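PDB 4TX8: probable chitinase A from Chromobacterium violaceum, which probably hydrolyses chitin as an endochitinase of glycoside hydrolase family 18 and carries a carbohydrate-binding module. Local coordinates for residues 194-199 and 232-237; 256-261 and 297-302; 322-327 and 343-348. All coordinates share one frame; numbering follows the deposited sequence.

Contact 1 of 3, residues 194-199 and 232-237; sequences TQVQNF and VSNLVS
Asn234 is the first residue of 232-237 to meet the other helix, and it does so with its aliphatic root. Its CB lies 3.8 Å from Val196 CG2, and the same methyl is 4.1 Å from Asn234 CG. The two side chains cross at about a right angle, with their CA atoms 6.7 Å apart, the nearest backbone approach of the two segments. Val196 presents this branch because CG2 stands anti to the carbonyl carbon while CG1 stands anti to the backbone N (chi1 168°). The amide end of Asn234 is engaged beyond the two segments: ND2 donates to Leu190 O, in the loop that leads into helix 193-210, so one residue packs on a helix and bonds to its approach.

At Leu235 the CB points away from helix 193-210, yet the branch swings back and brings CD1 to 4.3 Å from Phe199 CZ. The methyl meets the ring obliquely. Two residues further on, Ser237 OG comes no nearer to Val196 than 4.7 Å, at CG1 of the valine, and this hydroxyl is hydrogen-bonded to Gln241 OE1 on its own helix.

No hydrogen bond crosses between the segments, and they bury 162 Å² in all, a modest van der Waals seam. Val196 and Phe199 extend it onto Ala238 of helix 230-246, whereas Leu235 also touches Ile278 of helix 276-281. These are outer helices of the GH18 barrel: helix 193-210 follows strand 176-182, and helix 230-246 follows strand 214-218, the two strands being parallel neighbours in the sheet.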
ATOM      1  N   THR A 194     -18.831  21.727  -7.291  1.00 52.39           N
ATOM      2  CA  THR A 194     -17.726  22.680  -7.258  1.00 53.53           C
ATOM      3  C   THR A 194     -16.469  22.049  -6.675  1.00 50.43           C
ATOM      4  O   THR A 194     -15.357  22.297  -7.143  1.00 50.89           O
ATOM      5  CB  THR A 194     -18.079  23.928  -6.434  1.00 57.41           C
ATOM      6  OG1 THR A 194     -19.399  24.370  -6.773  1.00 62.20           O
ATOM      7  CG2 THR A 194     -17.079  25.042  -6.707  1.00 58.93           C
ATOM      8  N   GLN A 195     -16.650  21.232  -5.646  1.00 47.30           N
ATOM      9  CA  GLN A 195     -15.521  20.582  -4.998  1.00 46.91           C
ATOM     10  C   GLN A 195     -14.971  19.476  -5.888  1.00 41.85           C
ATOM     11  O   GLN A 195     -13.758  19.269  -5.954  1.00 38.13           O
ATOM     12  CB  GLN A 195     -15.933  20.038  -3.631  1.00 48.28           C
ATOM     13  CG  GLN A 195     -16.326  21.140  -2.656  1.00 52.33           C
ATOM     14  CD  GLN A 195     -16.829  20.610  -1.333  1.00 53.99           C
ATOM     15  OE1 GLN A 195     -17.247  19.458  -1.231  1.00 57.72           O
ATOM     16  NE2 GLN A 195     -16.792  21.453  -0.309  1.00 55.20           N
ATOM     17  N   VAL A 196     -15.870  18.778  -6.576  1.00 41.93           N
ATOM     18  CA  VAL A 196     -15.484  17.765  -7.553  1.00 40.62           C
ATOM     19  C   VAL A 196     -14.565  18.370  -8.611  1.00 40.07           C
ATOM     20  O   VAL A 196     -13.524  17.799  -8.937  1.00 40.39           O
ATOM     21  CB  VAL A 196     -16.720  17.137  -8.235  1.00 42.55           C
ATOM     22  CG1 VAL A 196     -16.306  16.303  -9.442  1.00 42.56           C
ATOM     23  CG2 VAL A 196     -17.509  16.297  -7.239  1.00 39.58           C
ATOM     24  N   GLN A 197     -14.940  19.539  -9.123  1.00 41.43           N
ATOM     25  CA  GLN A 197     -14.144  20.205 -10.147  0.59 40.88           C
ATOM     26  C   GLN A 197     -12.772  20.624  -9.620  1.00 39.51           C
ATOM     27  O   GLN A 197     -11.770  20.487 -10.323  1.00 38.91           O
ATOM     28  CB  GLN A 197     -14.895  21.416 -10.702  0.59 42.63           C
ATOM     29  CG  GLN A 197     -16.101  21.040 -11.546  0.59 44.61           C
ATOM     30  CD  GLN A 197     -15.751  20.056 -12.647  0.59 44.58           C
ATOM     31  OE1 GLN A 197     -16.271  18.941 -12.687  0.59 40.17           O
ATOM     32  NE2 GLN A 197     -14.864  20.464 -13.547  0.59 46.84           N
ATOM     33  N   ASN A 198     -12.722  21.120  -8.386  1.00 38.72           N
ATOM     34  CA  ASN A 198     -11.448  21.488  -7.770  1.00 38.34           C
ATOM     35  C   ASN A 198     -10.556  20.265  -7.586  1.00 37.68           C
ATOM     36  O   ASN A 198      -9.346  20.324  -7.803  1.00 34.56           O
ATOM     37  CB  ASN A 198     -11.673  22.176  -6.421  1.00 42.79           C
ATOM     38  CG  ASN A 198     -12.245  23.574  -6.564  1.00 48.24           C
ATOM     39  OD1 ASN A 198     -12.151  24.192  -7.624  1.00 51.24           O
ATOM     40  ND2 ASN A 198     -12.832  24.084  -5.489  1.00 49.25           N
ATOM     41  N   PHE A 199     -11.175  19.158  -7.187  1.00 38.55           N
ATOM     42  CA  PHE A 199     -10.500  17.870  -7.054  1.00 37.04           C
ATOM     43  C   PHE A 199      -9.868  17.464  -8.375  1.00 36.17           C
ATOM     44  O   PHE A 199      -8.668  17.205  -8.452  1.00 35.27           O
ATOM     45  CB  PHE A 199     -11.498  16.807  -6.580  1.00 38.21           C
ATOM     46  CG  PHE A 199     -10.908  15.431  -6.390  1.00 35.22           C
ATOM     47  CD1 PHE A 199     -10.857  14.529  -7.443  1.00 35.41           C
ATOM     48  CD2 PHE A 199     -10.446  15.028  -5.147  1.00 36.88           C
ATOM     49  CE1 PHE A 199     -10.335  13.261  -7.268  1.00 35.18           C
ATOM     50  CE2 PHE A 199      -9.922  13.761  -4.963  1.00 33.54           C
ATOM     51  CZ  PHE A 199      -9.869  12.874  -6.027  1.00 32.74           C
ATOM     52  N   VAL A 232     -19.528   9.297  -1.743  1.00 34.00           N
ATOM     53  CA  VAL A 232     -19.495   7.999  -2.411  1.00 35.85           C
ATOM     54  C   VAL A 232     -19.719   8.131  -3.919  1.00 39.96           C
ATOM     55  O   VAL A 232     -18.951   7.592  -4.718  1.00 39.35           O
ATOM     56  CB  VAL A 232     -20.547   7.043  -1.820  1.00 37.86           C
ATOM     57  CG1 VAL A 232     -20.594   5.748  -2.609  1.00 35.97           C
ATOM     58  CG2 VAL A 232     -20.250   6.770  -0.350  1.00 37.92           C
ATOM     59  N   SER A 233     -20.763   8.860  -4.303  1.00 40.49           N
ATOM     60  CA  SER A 233     -21.054   9.101  -5.715  1.00 42.50           C
ATOM     61  C   SER A 233     -20.074  10.088  -6.336  1.00 40.05           C
ATOM     62  O   SER A 233     -19.614   9.893  -7.461  1.00 39.98           O
ATOM     63  CB  SER A 233     -22.481   9.624  -5.893  1.00 49.34           C
ATOM     64  OG  SER A 233     -23.432   8.640  -5.544  1.00 60.32           O
ATOM     65  N   ASN A 234     -19.759  11.149  -5.601  1.00 37.76           N
ATOM     66  CA  ASN A 234     -18.918  12.211  -6.136  1.00 37.57           C
ATOM     67  C   ASN A 234     -17.479  11.769  -6.374  1.00 34.86           C
ATOM     68  O   ASN A 234     -16.821  12.267  -7.284  1.00 34.94           O
ATOM     69  CB  ASN A 234     -18.943  13.424  -5.206  1.00 37.68           C
ATOM     70  CG  ASN A 234     -20.308  14.085  -5.148  1.00 43.74           C
ATOM     71  OD1 ASN A 234     -21.139  13.898  -6.038  1.00 46.76           O
ATOM     72  ND2 ASN A 234     -20.544  14.866  -4.101  1.00 40.68           N
ATOM     73  N   LEU A 235     -16.991  10.833  -5.565  1.00 31.96           N
ATOM     74  CA  LEU A 235     -15.624  10.343  -5.721  1.00 31.45           C
ATOM     75  C   LEU A 235     -15.471   9.560  -7.023  1.00 31.38           C
ATOM     76  O   LEU A 235     -14.492   9.732  -7.745  1.00 34.02           O
ATOM     77  CB  LEU A 235     -15.220   9.473  -4.527  1.00 31.56           C
ATOM     78  CG  LEU A 235     -13.802   8.894  -4.535  1.00 33.00           C
ATOM     79  CD1 LEU A 235     -12.763   9.994  -4.691  1.00 30.47           C
ATOM     80  CD2 LEU A 235     -13.540   8.083  -3.269  1.00 31.91           C
ATOM     81  N   VAL A 236     -16.445   8.704  -7.320  1.00 29.51           N
ATOM     82  CA  VAL A 236     -16.439   7.940  -8.564  1.00 33.14           C
ATOM     83  C   VAL A 236     -16.471   8.873  -9.770  1.00 36.20           C
ATOM     84  O   VAL A 236     -15.720   8.696 -10.730  1.00 38.13           O
ATOM     85  CB  VAL A 236     -17.632   6.969  -8.636  1.00 35.59           C
ATOM     86  CG1 VAL A 236     -17.739   6.351 -10.024  1.00 37.57           C
ATOM     87  CG2 VAL A 236     -17.499   5.887  -7.576  1.00 37.30           C
ATOM     88  N   SER A 237     -17.343   9.873  -9.707  1.00 34.91           N
ATOM     89  CA  SER A 237     -17.458  10.860 -10.773  1.00 35.55           C
ATOM     90  C   SER A 237     -16.159  11.642 -10.937  1.00 34.43           C
ATOM     91  O   SER A 237     -15.717  11.901 -12.056  1.00 32.60           O
ATOM     92  CB  SER A 237     -18.619  11.815 -10.491  1.00 34.26           C
ATOM     93  OG  SER A 237     -18.719  12.808 -11.495  1.00 40.46           O
TER

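Contact 2 of 3, residues 256-261 and 297-302; sequences PEHPYV and GGLYTP
His258 and Leu299 mark the closest backbone approach, with CA atoms 7.8 Å apart, so side chains have to span the gap. The first segment tightens into a 3-10 turn over 258-260, as the bond from Tyr260 N to Glu257 O (2.9 Å) attests. The second has no regular structure. It turns at Gly297, whose phi is positive, and runs on extended through Gly298 and Leu299.

The imidazole of His258 carries the contact. Its CG sits between the backbone N and the carbonyl carbon (chi1 71°), which sends the ring toward the glycines. His258 NE2 donates to Gly297 O at 3.3 Å, a long bond with an N-H...O angle of 153°. The donor rises 51° out of the carbonyl plane, so the bond does not use a lone-pair direction, although the oxygen itself lies at the edge of the ring. Gly298 O comes 3.4 Å from His258 CE1, and both carbonyls are displaced to the same side of the ring plane. Leu299 CD1 is on that side too, 3.7 Å from His258 ND1 and approaching obliquely, while on the opposite side Pro259 CD lies over the ring face, 3.2 Å above the plane and offset toward the rim of the His258 ring. The ring is therefore held by a bond at its rim and by hydrocarbon on either side, with Met315 of helix 313-325 touching both His258 and Leu299.

Next door, Glu257 N bonds to Glu220 OE2, and Glu220, with Asp218 and Ala255, binds the calcium ion. Both segments belong to the loops that follow barrel strands 251-254 and 288-292, at the C-terminal strand ends where TIM-barrel enzymes such as the GH18 chitinases form their active-site face.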
ATOM      1  N   PRO A 256      -8.613   0.459   0.797  1.00 24.92           N
ATOM      2  CA  PRO A 256      -9.515   0.620   1.939  1.00 24.50           C
ATOM      3  C   PRO A 256      -9.334  -0.483   2.979  1.00 25.55           C
ATOM      4  O   PRO A 256      -8.911  -1.587   2.642  1.00 25.36           O
ATOM      5  CB  PRO A 256     -10.900   0.549   1.297  1.00 23.77           C
ATOM      6  CG  PRO A 256     -10.707  -0.314   0.107  1.00 24.87           C
ATOM      7  CD  PRO A 256      -9.288  -0.166  -0.354  1.00 25.66           C
ATOM      8  N   GLU A 257      -9.641  -0.171   4.233  1.00 22.75           N
ATOM      9  CA  GLU A 257      -9.619  -1.156   5.305  1.00 22.47           C
ATOM     10  C   GLU A 257     -10.790  -2.112   5.123  1.00 24.08           C
ATOM     11  O   GLU A 257     -11.843  -1.711   4.625  1.00 21.94           O
ATOM     12  CB  GLU A 257      -9.673  -0.455   6.662  1.00 23.73           C
ATOM     13  CG  GLU A 257      -8.586   0.599   6.809  1.00 27.87           C
ATOM     14  CD  GLU A 257      -8.713   1.424   8.073  1.00 34.49           C
ATOM     15  OE1 GLU A 257      -8.971   0.843   9.148  1.00 39.87           O
ATOM     16  OE2 GLU A 257      -8.552   2.659   7.988  1.00 32.07           O
ATOM     17  N   HIS A 258     -10.622  -3.369   5.525  1.00 22.79           N
ATOM     18  CA  HIS A 258     -11.606  -4.385   5.147  1.00 23.92           C
ATOM     19  C   HIS A 258     -13.039  -4.174   5.683  1.00 22.28           C
ATOM     20  O   HIS A 258     -13.981  -4.644   5.046  1.00 23.30           O
ATOM     21  CB  HIS A 258     -11.094  -5.797   5.512  1.00 22.59           C
ATOM     22  CG  HIS A 258     -11.060  -6.109   6.976  1.00 27.69           C
ATOM     23  ND1 HIS A 258     -12.200  -6.279   7.734  1.00 28.56           N
ATOM     24  CD2 HIS A 258     -10.019  -6.361   7.807  1.00 26.68           C
ATOM     25  CE1 HIS A 258     -11.862  -6.581   8.974  1.00 27.50           C
ATOM     26  NE2 HIS A 258     -10.544  -6.639   9.045  1.00 29.68           N
ATOM     27  N   PRO A 259     -13.223  -3.454   6.814  1.00 23.07           N
ATOM     28  CA  PRO A 259     -14.633  -3.178   7.138  1.00 22.68           C
ATOM     29  C   PRO A 259     -15.380  -2.389   6.057  1.00 26.10           C
ATOM     30  O   PRO A 259     -16.592  -2.558   5.914  1.00 26.16           O
ATOM     31  CB  PRO A 259     -14.539  -2.354   8.426  1.00 24.28           C
ATOM     32  CG  PRO A 259     -13.277  -2.803   9.061  1.00 24.29           C
ATOM     33  CD  PRO A 259     -12.330  -3.055   7.921  1.00 23.82           C
ATOM     34  N   TYR A 260     -14.667  -1.553   5.306  1.00 20.74           N
ATOM     35  CA  TYR A 260     -15.287  -0.752   4.251  1.00 25.69           C
ATOM     36  C   TYR A 260     -15.656  -1.582   3.026  1.00 29.98           C
ATOM     37  O   TYR A 260     -16.425  -1.133   2.175  1.00 27.93           O
ATOM     38  CB  TYR A 260     -14.358   0.386   3.820  1.00 25.31           C
ATOM     39  CG  TYR A 260     -14.150   1.461   4.861  1.00 28.13           C
ATOM     40  CD1 TYR A 260     -13.238   1.287   5.895  1.00 27.58           C
ATOM     41  CD2 TYR A 260     -14.855   2.656   4.802  1.00 30.49           C
ATOM     42  CE1 TYR A 260     -13.039   2.275   6.848  1.00 29.98           C
ATOM     43  CE2 TYR A 260     -14.663   3.646   5.746  1.00 32.84           C
ATOM     44  CZ  TYR A 260     -13.757   3.450   6.767  1.00 33.46           C
ATOM     45  OH  TYR A 260     -13.568   4.436   7.706  1.00 36.34           O
ATOM     46  N   VAL A 261     -15.097  -2.786   2.928  1.00 24.42           N
ATOM     47  CA  VAL A 261     -15.306  -3.623   1.752  1.00 23.62           C
ATOM     48  C   VAL A 261     -15.977  -4.947   2.124  1.00 25.93           C
ATOM     49  O   VAL A 261     -17.202  -5.056   2.071  1.00 27.73           O
ATOM     50  CB  VAL A 261     -13.976  -3.888   1.017  1.00 23.43           C
ATOM     51  CG1 VAL A 261     -14.217  -4.641  -0.287  1.00 21.29           C
ATOM     52  CG2 VAL A 261     -13.278  -2.570   0.730  1.00 22.81           C
ATOM     53  N   GLY A 297      -8.843  -6.267  13.234  1.00 23.92           N
ATOM     54  CA  GLY A 297      -9.227  -7.574  13.732  1.00 25.90           C
ATOM     55  C   GLY A 297      -9.498  -8.562  12.613  1.00 28.44           C
ATOM     56  O   GLY A 297      -9.099  -8.340  11.467  1.00 25.45           O
ATOM     57  N   GLY A 298     -10.191  -9.646  12.951  1.00 27.39           N
ATOM     58  CA  GLY A 298     -10.443 -10.731  12.021  1.00 27.05           C
ATOM     59  C   GLY A 298     -11.464 -10.407  10.953  1.00 30.08           C
ATOM     60  O   GLY A 298     -12.026  -9.314  10.920  1.00 33.68           O
ATOM     61  N   LEU A 299     -11.715 -11.378  10.083  1.00 28.67           N
ATOM     62  CA  LEU A 299     -12.568 -11.168   8.921  1.00 29.89           C
ATOM     63  C   LEU A 299     -13.588 -12.286   8.756  1.00 29.49           C
ATOM     64  O   LEU A 299     -13.228 -13.462   8.717  1.00 28.75           O
ATOM     65  CB  LEU A 299     -11.711 -11.060   7.662  1.00 31.32           C
ATOM     66  CG  LEU A 299     -12.450 -10.874   6.338  1.00 31.96           C
ATOM     67  CD1 LEU A 299     -13.156  -9.531   6.313  1.00 31.90           C
ATOM     68  CD2 LEU A 299     -11.481 -10.998   5.175  1.00 26.27           C
ATOM     69  N   TYR A 300     -14.862 -11.920   8.651  1.00 27.86           N
ATOM     70  CA  TYR A 300     -15.914 -12.911   8.446  1.00 32.83           C
ATOM     71  C   TYR A 300     -16.149 -13.127   6.953  1.00 33.44           C
ATOM     72  O   TYR A 300     -16.563 -12.212   6.237  1.00 30.60           O
ATOM     73  CB  TYR A 300     -17.210 -12.483   9.138  1.00 27.22           C
ATOM     74  CG  TYR A 300     -18.280 -13.563   9.187  1.00 28.50           C
ATOM     75  CD1 TYR A 300     -19.061 -13.855   8.071  1.00 28.92           C
ATOM     76  CD2 TYR A 300     -18.514 -14.284  10.350  1.00 29.45           C
ATOM     77  CE1 TYR A 300     -20.037 -14.836   8.111  1.00 30.24           C
ATOM     78  CE2 TYR A 300     -19.492 -15.270  10.400  1.00 35.22           C
ATOM     79  CZ  TYR A 300     -20.250 -15.540   9.276  1.00 35.50           C
ATOM     80  OH  TYR A 300     -21.225 -16.513   9.313  1.00 37.06           O
ATOM     81  N   THR A 301     -15.880 -14.343   6.491  1.00 30.01           N
ATOM     82  CA  THR A 301     -16.037 -14.690   5.082  1.00 30.73           C
ATOM     83  C   THR A 301     -17.024 -15.844   4.930  1.00 34.04           C
ATOM     84  O   THR A 301     -17.347 -16.516   5.910  1.00 35.10           O
ATOM     85  CB  THR A 301     -14.688 -15.087   4.444  1.00 29.99           C
ATOM     86  OG1 THR A 301     -14.359 -16.432   4.817  1.00 28.92           O
ATOM     87  CG2 THR A 301     -13.583 -14.140   4.887  1.00 25.51           C
ATOM     88  N   PRO A 302     -17.516 -16.076   3.703  1.00 34.16           N
ATOM     89  CA  PRO A 302     -18.390 -17.239   3.515  1.00 36.67           C
ATOM     90  C   PRO A 302     -17.639 -18.566   3.406  1.00 36.39           C
ATOM     91  O   PRO A 302     -18.261 -19.580   3.102  1.00 38.18           O
ATOM     92  CB  PRO A 302     -19.111 -16.924   2.200  1.00 35.57           C
ATOM     93  CG  PRO A 302     -18.195 -16.014   1.472  1.00 35.38           C
ATOM     94  CD  PRO A 302     -17.512 -15.189   2.524  1.00 31.40           C
TER

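Contact 3 of 3, residues 322-327 and 343-348; sequences MLIEGF and DQVAFG
Val345 meets Leu323 and Ile324 where helix 313-325 packs on strand 345-350, the helix and second strand of a beta-alpha-beta unit in the GH18 barrel; the first strand, 288-292, runs parallel beside 345-350. The inner part is buried and made of several contacts. Both methyls of Val345 stand 4.1 Å from Leu323 CB, which places the valine fork over the root of the leucine, and Val345 CG1 is also 4.1 Å from Leu323 CD1. Leu323 reaches on to Val291 of strand 288-292.

The outer part rests on one branch of the partly exposed Ile324, although that touch is the shortest. Its CB does not face the strand, but CG1, anti to the carbonyl carbon (chi1 -60°), reaches across to the valine, and the two side chains cross obliquely. Beyond it the helix ends: Gly326 takes positive phi, its N still bonded to Met322 O at 3.0 Å. In the 3-10 turn before the strand, the partly exposed Asp343 forms a salt bridge with Arg341. No polar bond joins the two segments. The closest touch is hydrocarbon, Ile324 CG1 to Val345 CG2 at 3.8 Å.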
ATOM      1  N   MET A 322     -13.214 -13.179  -1.745  1.00 26.48           N
ATOM      2  CA  MET A 322     -14.449 -12.402  -1.718  1.00 29.18           C
ATOM      3  C   MET A 322     -14.466 -11.338  -2.813  1.00 30.91           C
ATOM      4  O   MET A 322     -15.493 -11.113  -3.454  1.00 32.46           O
ATOM      5  CB  MET A 322     -14.647 -11.755  -0.346  1.00 28.23           C
ATOM      6  CG  MET A 322     -14.944 -12.757   0.760  1.00 29.58           C
ATOM      7  SD  MET A 322     -15.242 -11.984   2.356  1.00 27.89           S
ATOM      8  CE  MET A 322     -16.728 -11.042   2.007  1.00 24.62           C
ATOM      9  N   LEU A 323     -13.321 -10.703  -3.042  1.00 29.25           N
ATOM     10  CA  LEU A 323     -13.226  -9.658  -4.057  1.00 30.26           C
ATOM     11  C   LEU A 323     -13.271 -10.227  -5.472  1.00 31.00           C
ATOM     12  O   LEU A 323     -13.731  -9.563  -6.399  1.00 33.68           O
ATOM     13  CB  LEU A 323     -11.950  -8.840  -3.861  1.00 25.71           C
ATOM     14  CG  LEU A 323     -12.015  -7.823  -2.719  1.00 29.45           C
ATOM     15  CD1 LEU A 323     -10.640  -7.259  -2.416  1.00 27.01           C
ATOM     16  CD2 LEU A 323     -12.985  -6.704  -3.068  1.00 27.25           C
ATOM     17  N   ILE A 324     -12.805 -11.461  -5.635  1.00 33.53           N
ATOM     18  CA  ILE A 324     -12.768 -12.081  -6.956  1.00 33.68           C
ATOM     19  C   ILE A 324     -14.060 -12.831  -7.289  1.00 34.07           C
ATOM     20  O   ILE A 324     -14.585 -12.697  -8.395  1.00 36.55           O
ATOM     21  CB  ILE A 324     -11.564 -13.038  -7.088  1.00 30.96           C
ATOM     22  CG1 ILE A 324     -10.259 -12.261  -6.886  1.00 29.07           C
ATOM     23  CG2 ILE A 324     -11.569 -13.728  -8.446  1.00 31.38           C
ATOM     24  CD1 ILE A 324      -9.020 -13.130  -6.854  1.00 27.10           C
ATOM     25  N   GLU A 325     -14.578 -13.610  -6.342  1.00 36.62           N
ATOM     26  CA  GLU A 325     -15.800 -14.381  -6.592  1.00 38.08           C
ATOM     27  C   GLU A 325     -17.048 -13.520  -6.462  1.00 37.36           C
ATOM     28  O   GLU A 325     -18.058 -13.766  -7.118  1.00 39.33           O
ATOM     29  CB  GLU A 325     -15.929 -15.565  -5.625  1.00 41.08           C
ATOM     30  CG  GLU A 325     -14.638 -16.244  -5.227  1.00 47.62           C
ATOM     31  CD  GLU A 325     -14.142 -17.238  -6.246  1.00 57.42           C
ATOM     32  OE1 GLU A 325     -14.621 -17.214  -7.400  1.00 58.80           O
ATOM     33  OE2 GLU A 325     -13.261 -18.047  -5.882  1.00 62.90           O
ATOM     34  N   GLY A 326     -16.977 -12.515  -5.597  1.00 34.47           N
ATOM     35  CA  GLY A 326     -18.150 -11.734  -5.262  1.00 34.45           C
ATOM     36  C   GLY A 326     -18.812 -12.295  -4.019  1.00 35.38           C
ATOM     37  O   GLY A 326     -18.483 -13.396  -3.576  1.00 33.16           O
ATOM     38  N   PHE A 327     -19.746 -11.539  -3.456  1.00 35.65           N
ATOM     39  CA  PHE A 327     -20.415 -11.942  -2.227  1.00 36.23           C
ATOM     40  C   PHE A 327     -21.689 -11.134  -2.009  1.00 36.50           C
ATOM     41  O   PHE A 327     -21.809 -10.011  -2.502  1.00 36.24           O
ATOM     42  CB  PHE A 327     -19.472 -11.789  -1.029  1.00 33.92           C
ATOM     43  CG  PHE A 327     -18.929 -10.398  -0.848  1.00 28.42           C
ATOM     44  CD1 PHE A 327     -17.754 -10.008  -1.476  1.00 26.03           C
ATOM     45  CD2 PHE A 327     -19.585  -9.487  -0.035  1.00 30.12           C
ATOM     46  CE1 PHE A 327     -17.248  -8.727  -1.306  1.00 25.07           C
ATOM     47  CE2 PHE A 327     -19.087  -8.208   0.143  1.00 27.87           C
ATOM     48  CZ  PHE A 327     -17.915  -7.828  -0.494  1.00 26.35           C
ATOM     49  N   ASP A 343      -6.414 -10.026 -11.707  1.00 29.08           N
ATOM     50  CA  ASP A 343      -5.350  -9.050 -11.942  1.00 31.64           C
ATOM     51  C   ASP A 343      -5.658  -7.697 -11.301  1.00 29.07           C
ATOM     52  O   ASP A 343      -4.809  -6.805 -11.292  1.00 31.15           O
ATOM     53  CB  ASP A 343      -5.092  -8.870 -13.444  1.00 33.36           C
ATOM     54  CG  ASP A 343      -6.289  -8.297 -14.188  1.00 37.08           C
ATOM     55  OD1 ASP A 343      -6.535  -7.075 -14.087  1.00 38.30           O
ATOM     56  OD2 ASP A 343      -6.973  -9.065 -14.895  1.00 40.78           O
ATOM     57  N   GLN A 344      -6.869  -7.549 -10.766  1.00 29.43           N
ATOM     58  CA  GLN A 344      -7.284  -6.309 -10.111  1.00 28.01           C
ATOM     59  C   GLN A 344      -7.218  -6.408  -8.594  1.00 27.53           C
ATOM     60  O   GLN A 344      -7.589  -5.469  -7.887  1.00 26.65           O
ATOM     61  CB  GLN A 344      -8.709  -5.933 -10.511  1.00 27.60           C
ATOM     62  CG  GLN A 344      -8.887  -5.498 -11.948  1.00 28.07           C
ATOM     63  CD  GLN A 344     -10.337  -5.193 -12.260  1.00 29.37           C
ATOM     64  OE1 GLN A 344     -11.174  -6.094 -12.305  1.00 31.28           O
ATOM     65  NE2 GLN A 344     -10.647  -3.917 -12.456  1.00 27.55           N
ATOM     66  N   VAL A 345      -6.768  -7.550  -8.088  1.00 28.92           N
ATOM     67  CA  VAL A 345      -6.827  -7.799  -6.655  1.00 27.41           C
ATOM     68  C   VAL A 345      -5.466  -8.165  -6.068  1.00 27.79           C
ATOM     69  O   VAL A 345      -4.741  -9.007  -6.604  1.00 27.63           O
ATOM     70  CB  VAL A 345      -7.840  -8.921  -6.330  1.00 25.62           C
ATOM     71  CG1 VAL A 345      -7.941  -9.138  -4.826  1.00 24.01           C
ATOM     72  CG2 VAL A 345      -9.212  -8.585  -6.910  1.00 20.94           C
ATOM     73  N   ALA A 346      -5.130  -7.509  -4.964  1.00 26.72           N
ATOM     74  CA  ALA A 346      -3.937  -7.816  -4.193  1.00 23.28           C
ATOM     75  C   ALA A 346      -4.306  -7.722  -2.717  1.00 24.74           C
ATOM     76  O   ALA A 346      -5.401  -7.267  -2.388  1.00 24.44           O
ATOM     77  CB  ALA A 346      -2.805  -6.859  -4.543  1.00 21.69           C
ATOM     78  N   PHE A 347      -3.423  -8.155  -1.822  1.00 23.55           N
ATOM     79  CA  PHE A 347      -3.710  -7.973  -0.402  1.00 23.54           C
ATOM     80  C   PHE A 347      -2.658  -7.112   0.298  1.00 23.67           C
ATOM     81  O   PHE A 347      -1.464  -7.202   0.009  1.00 24.47           O
ATOM     82  CB  PHE A 347      -3.872  -9.326   0.311  1.00 24.29           C
ATOM     83  CG  PHE A 347      -2.715 -10.280   0.144  1.00 25.53           C
ATOM     84  CD1 PHE A 347      -1.566 -10.150   0.911  1.00 24.69           C
ATOM     85  CD2 PHE A 347      -2.811 -11.354  -0.729  1.00 27.68           C
ATOM     86  CE1 PHE A 347      -0.516 -11.046   0.780  1.00 22.84           C
ATOM     87  CE2 PHE A 347      -1.766 -12.257  -0.865  1.00 28.02           C
ATOM     88  CZ  PHE A 347      -0.616 -12.102  -0.110  1.00 27.16           C
ATOM     89  N   GLY A 348      -3.128  -6.260   1.208  1.00 22.74           N
ATOM     90  CA  GLY A 348      -2.268  -5.348   1.941  1.00 22.18           C
ATOM     91  C   GLY A 348      -1.977  -5.797   3.361  1.00 23.91           C
ATOM     92  O   GLY A 348      -2.885  -6.148   4.118  1.00 23.63           O
TER

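Followed from the N terminus, the three contacts come in series; none nests in or crosses another. Contact 1 closes first, its intervening chain containing barrel strand 214-218, and joins two successive outer helices. Contact 2 then closes a span that includes helix 276-281 and strand 288-292, tying together two loops beyond strand ends. Contact 3 closes the shortest span, which holds strand 336-338, and fixes a helix to the barrel wall. Contacts 2 and 3 touch, their centres 12 Å apart: Val261 CG1 lies 3.7 Å from Leu323 CD2, and Thr301 CG2 is as close to Met322 SD. Contact 1 stands apart, its centre 26 Å from contact 2's and 25 Å from contact 3's.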